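Local coordinates for protein polyphenol oxidase, chloroplastic (Malus domestica, PDB 6ELV) that catalyses the oxidation of mono- and o-diphenols to o-diquinones, and is seen here as its C-terminal domain alone, at residues A[80-88]-A[104-115]. Sequence-based numbering, arbitrary orientation.
Sequences KTEFAGSFV and LRLGLTDLLEEI
Leu106 packs against Ala84 and Gly85, two successive residues of strand 82-88 that both face Val66 of the neighbouring strand in a classic beta bulge. Leu106 CD1 lies 3.8 Å from Ala84 O, and its CD2 is close to Gly85 CA; a CB on Gly85 would run into that second methyl. One water bridges the two segments, donating to both Ala84 O and Gly107 O. Ala84 CB touches Leu111 CD1 at 3.7 Å, so the alanine methyl is wedged between a leucine of strand 104-107 and one of helix 109-115. Replacing Leu106 with an alanine would probably open a gap beside the bulge and take away one of the two leucines that hold the Ala84 methyl from this segment. Glu82 CB lies 3.7 Å from Ile115 CG2, and with CG swung anti to the backbone N (chi1 -174°) CG lies against Leu111 CG and Ile115 CG2. Near the other end of the contact, Leu104 CD1 meets Ser86 O at 3.7 Å. The strands are edge strands of two different sheets, their axes 6.9 Å apart, so methyl packing and a shared water, rather than direct backbone pairing, join the sandwich here.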
loop_
_atom_site.group_PDB
_atom_site.type_symbol
_atom_site.label_atom_id
_atom_site.label_comp_id
_atom_site.label_asym_id
_atom_site.label_seq_id
_atom_site.Cartn_x
_atom_site.Cartn_y
_atom_site.Cartn_z
ATOM N N LYS A 80 1.787 -3.641 -15.407
ATOM C CA LYS A 80 1.416 -4.986 -14.977
ATOM C C LYS A 80 0.891 -4.985 -13.541
ATOM O O LYS A 80 1.009 -5.985 -12.824
ATOM C CB LYS A 80 2.578 -5.968 -15.149
ATOM C CG LYS A 80 3.094 -6.096 -16.575
ATOM C CD LYS A 80 4.371 -6.923 -16.621
ATOM C CE LYS A 80 4.905 -7.055 -18.028
ATOM N NZ LYS A 80 5.003 -5.717 -18.670
ATOM N N THR A 81 0.300 -3.862 -13.121
ATOM C CA THR A 81 -0.155 -3.690 -11.749
ATOM C C THR A 81 -1.526 -4.311 -11.534
ATOM O O THR A 81 -2.392 -4.305 -12.416
ATOM C CB THR A 81 -0.198 -2.217 -11.332
ATOM O OG1 THR A 81 -1.214 -1.530 -12.071
ATOM C CG2 THR A 81 1.129 -1.527 -11.538
ATOM N N GLU A 82 -1.715 -4.816 -10.322
ATOM C CA GLU A 82 -2.898 -5.567 -9.928
ATOM C C GLU A 82 -3.549 -4.880 -8.741
ATOM O O GLU A 82 -2.888 -4.636 -7.729
ATOM C CB GLU A 82 -2.477 -6.970 -9.498
ATOM C CG GLU A 82 -3.625 -7.873 -9.204
ATOM C CD GLU A 82 -4.409 -8.223 -10.450
ATOM O OE1 GLU A 82 -3.822 -8.217 -11.557
ATOM O OE2 GLU A 82 -5.623 -8.484 -10.315
ATOM N N PHE A 83 -4.851 -4.622 -8.851
ATOM C CA PHE A 83 -5.587 -3.940 -7.800
ATOM C C PHE A 83 -5.603 -4.769 -6.520
ATOM O O PHE A 83 -5.954 -5.955 -6.528
ATOM C CB PHE A 83 -7.017 -3.697 -8.280
ATOM C CG PHE A 83 -7.905 -3.083 -7.239
ATOM C CD1 PHE A 83 -7.757 -1.749 -6.868
ATOM C CD2 PHE A 83 -8.892 -3.827 -6.616
ATOM C CE1 PHE A 83 -8.577 -1.174 -5.900
ATOM C CE2 PHE A 83 -9.715 -3.238 -5.642
ATOM C CZ PHE A 83 -9.548 -1.918 -5.301
ATOM N N ALA A 84 -5.274 -4.118 -5.404
ATOM C CA ALA A 84 -5.264 -4.753 -4.090
ATOM C C ALA A 84 -6.351 -4.252 -3.146
ATOM O O ALA A 84 -6.749 -4.999 -2.238
ATOM C CB ALA A 84 -3.903 -4.560 -3.413
ATOM N N GLY A 85 -6.821 -3.021 -3.307
ATOM C CA GLY A 85 -7.821 -2.469 -2.412
ATOM C C GLY A 85 -7.793 -0.960 -2.463
ATOM O O GLY A 85 -7.021 -0.358 -3.204
ATOM N N SER A 86 -8.659 -0.355 -1.658
ATOM C CA SER A 86 -8.824 1.093 -1.651
ATOM C C SER A 86 -9.063 1.572 -0.238
ATOM O O SER A 86 -9.625 0.852 0.592
ATOM C CB SER A 86 -10.049 1.551 -2.448
ATOM O OG SER A 86 -9.982 1.133 -3.789
ATOM N N PHE A 87 -8.643 2.805 0.024
ATOM C CA PHE A 87 -9.022 3.518 1.231
ATOM C C PHE A 87 -10.046 4.584 0.858
ATOM O O PHE A 87 -9.813 5.363 -0.071
ATOM C CB PHE A 87 -7.830 4.226 1.870
ATOM C CG PHE A 87 -8.230 5.006 3.072
ATOM C CD1 PHE A 87 -8.465 4.352 4.266
ATOM C CD2 PHE A 87 -8.481 6.367 2.989
ATOM C CE1 PHE A 87 -8.887 5.043 5.366
ATOM C CE2 PHE A 87 -8.913 7.063 4.086
ATOM C CZ PHE A 87 -9.121 6.403 5.278
ATOM N N VAL A 88 -11.156 4.635 1.594
ATOM C CA VAL A 88 -12.211 5.616 1.374
ATOM C C VAL A 88 -12.632 6.190 2.716
ATOM O O VAL A 88 -12.847 5.445 3.679
ATOM C CB VAL A 88 -13.444 4.976 0.698
ATOM C CG1 VAL A 88 -14.583 5.974 0.597
ATOM C CG2 VAL A 88 -13.088 4.436 -0.661
ATOM N N LEU A 104 -4.827 1.118 6.789
ATOM C CA LEU A 104 -5.476 0.236 5.832
ATOM C C LEU A 104 -4.665 -1.045 5.757
ATOM O O LEU A 104 -3.446 -0.986 5.581
ATOM C CB LEU A 104 -5.557 0.876 4.440
ATOM C CG LEU A 104 -6.242 0.036 3.355
ATOM C CD1 LEU A 104 -7.730 -0.122 3.613
ATOM C CD2 LEU A 104 -5.978 0.601 1.971
ATOM N N ARG A 105 -5.340 -2.187 5.859
ATOM C CA ARG A 105 -4.691 -3.491 5.748
ATOM C C ARG A 105 -5.329 -4.276 4.614
ATOM O O ARG A 105 -6.559 -4.417 4.567
ATOM C CB ARG A 105 -4.804 -4.286 7.050
ATOM C CG ARG A 105 -4.126 -3.618 8.220
ATOM C CD ARG A 105 -4.090 -4.534 9.438
ATOM N NE ARG A 105 -3.505 -3.882 10.609
ATOM C CZ ARG A 105 -4.169 -3.075 11.436
ATOM N NH1 ARG A 105 -5.451 -2.813 11.223
ATOM N NH2 ARG A 105 -3.556 -2.527 12.479
ATOM N N LEU A 106 -4.488 -4.805 3.716
ATOM C CA LEU A 106 -4.937 -5.510 2.521
ATOM C C LEU A 106 -4.267 -6.879 2.432
ATOM O O LEU A 106 -3.050 -7.001 2.592
ATOM C CB LEU A 106 -4.579 -4.709 1.261
ATOM C CG LEU A 106 -5.142 -3.286 1.203
ATOM C CD1 LEU A 106 -4.675 -2.600 -0.077
ATOM C CD2 LEU A 106 -6.651 -3.295 1.287
ATOM N N GLY A 107 -5.049 -7.916 2.144
ATOM C CA GLY A 107 -4.467 -9.247 1.984
ATOM C C GLY A 107 -3.736 -9.392 0.658
ATOM O O GLY A 107 -4.263 -9.026 -0.404
ATOM N N LEU A 108 -2.523 -9.964 0.714
ATOM C CA LEU A 108 -1.680 -10.131 -0.466
ATOM C C LEU A 108 -1.468 -11.567 -0.918
ATOM O O LEU A 108 -0.931 -11.764 -2.007
ATOM C CB LEU A 108 -0.285 -9.551 -0.235
ATOM C CG LEU A 108 -0.180 -8.053 -0.023
ATOM C CD1 LEU A 108 1.293 -7.703 0.039
ATOM C CD2 LEU A 108 -0.888 -7.267 -1.129
ATOM N N THR A 109 -1.822 -12.577 -0.128
ATOM C CA THR A 109 -1.382 -13.933 -0.446
ATOM C C THR A 109 -1.860 -14.377 -1.827
ATOM O O THR A 109 -1.060 -14.834 -2.659
ATOM C CB THR A 109 -1.798 -14.893 0.669
ATOM O OG1 THR A 109 -1.066 -14.548 1.851
ATOM C CG2 THR A 109 -1.503 -16.342 0.283
ATOM N N ASP A 110 -3.159 -14.246 -2.103
ATOM C CA ASP A 110 -3.654 -14.643 -3.420
ATOM C C ASP A 110 -3.094 -13.745 -4.517
ATOM O O ASP A 110 -2.760 -14.221 -5.611
ATOM C CB ASP A 110 -5.184 -14.606 -3.455
ATOM C CG ASP A 110 -5.824 -15.623 -2.534
ATOM O OD1 ASP A 110 -5.314 -16.761 -2.444
ATOM O OD2 ASP A 110 -6.849 -15.281 -1.899
ATOM N N LEU A 111 -3.014 -12.441 -4.248
ATOM C CA LEU A 111 -2.504 -11.514 -5.248
ATOM C C LEU A 111 -1.098 -11.909 -5.694
ATOM O O LEU A 111 -0.797 -11.896 -6.896
ATOM C CB LEU A 111 -2.533 -10.094 -4.681
ATOM C CG LEU A 111 -2.202 -8.954 -5.656
ATOM C CD1 LEU A 111 -2.787 -7.639 -5.177
ATOM C CD2 LEU A 111 -0.704 -8.776 -5.851
ATOM N N LEU A 112 -0.223 -12.254 -4.745
ATOM C CA LEU A 112 1.145 -12.596 -5.121
ATOM C C LEU A 112 1.179 -13.840 -5.995
ATOM O O LEU A 112 2.010 -13.950 -6.902
ATOM C CB LEU A 112 2.009 -12.780 -3.878
ATOM C CG LEU A 112 2.203 -11.517 -3.044
ATOM C CD1 LEU A 112 3.081 -11.800 -1.838
ATOM C CD2 LEU A 112 2.731 -10.338 -3.867
ATOM N N GLU A 113 0.294 -14.799 -5.731
ATOM C CA GLU A 113 0.204 -15.978 -6.590
ATOM C C GLU A 113 -0.268 -15.599 -7.991
ATOM O O GLU A 113 0.252 -16.107 -8.993
ATOM C CB GLU A 113 -0.744 -17.000 -5.956
ATOM C CG GLU A 113 -0.839 -18.312 -6.707
ATOM C CD GLU A 113 -1.791 -19.294 -6.047
ATOM O OE1 GLU A 113 -2.180 -19.064 -4.884
ATOM O OE2 GLU A 113 -2.146 -20.303 -6.688
ATOM N N GLU A 114 -1.253 -14.704 -8.075
ATOM C CA GLU A 114 -1.824 -14.319 -9.363
ATOM C C GLU A 114 -0.828 -13.546 -10.215
ATOM O O GLU A 114 -0.756 -13.749 -11.432
ATOM C CB GLU A 114 -3.095 -13.508 -9.130
ATOM C CG GLU A 114 -4.211 -14.356 -8.566
ATOM C CD GLU A 114 -5.296 -13.541 -7.906
ATOM O OE1 GLU A 114 -5.398 -12.335 -8.213
ATOM O OE2 GLU A 114 -6.037 -14.105 -7.071
ATOM N N ILE A 115 -0.053 -12.654 -9.598
ATOM C CA ILE A 115 0.952 -11.915 -10.360
ATOM C C ILE A 115 2.239 -12.696 -10.525
ATOM O O ILE A 115 3.136 -12.240 -11.240
ATOM C CB ILE A 115 1.213 -10.501 -9.812
ATOM C CG1 ILE A 115 1.927 -10.538 -8.463
ATOM C CG2 ILE A 115 -0.085 -9.732 -9.729
ATOM C CD1 ILE A 115 2.440 -9.179 -8.016
HETATM O O HOH W 1 -6.335 -7.723 -1.767
#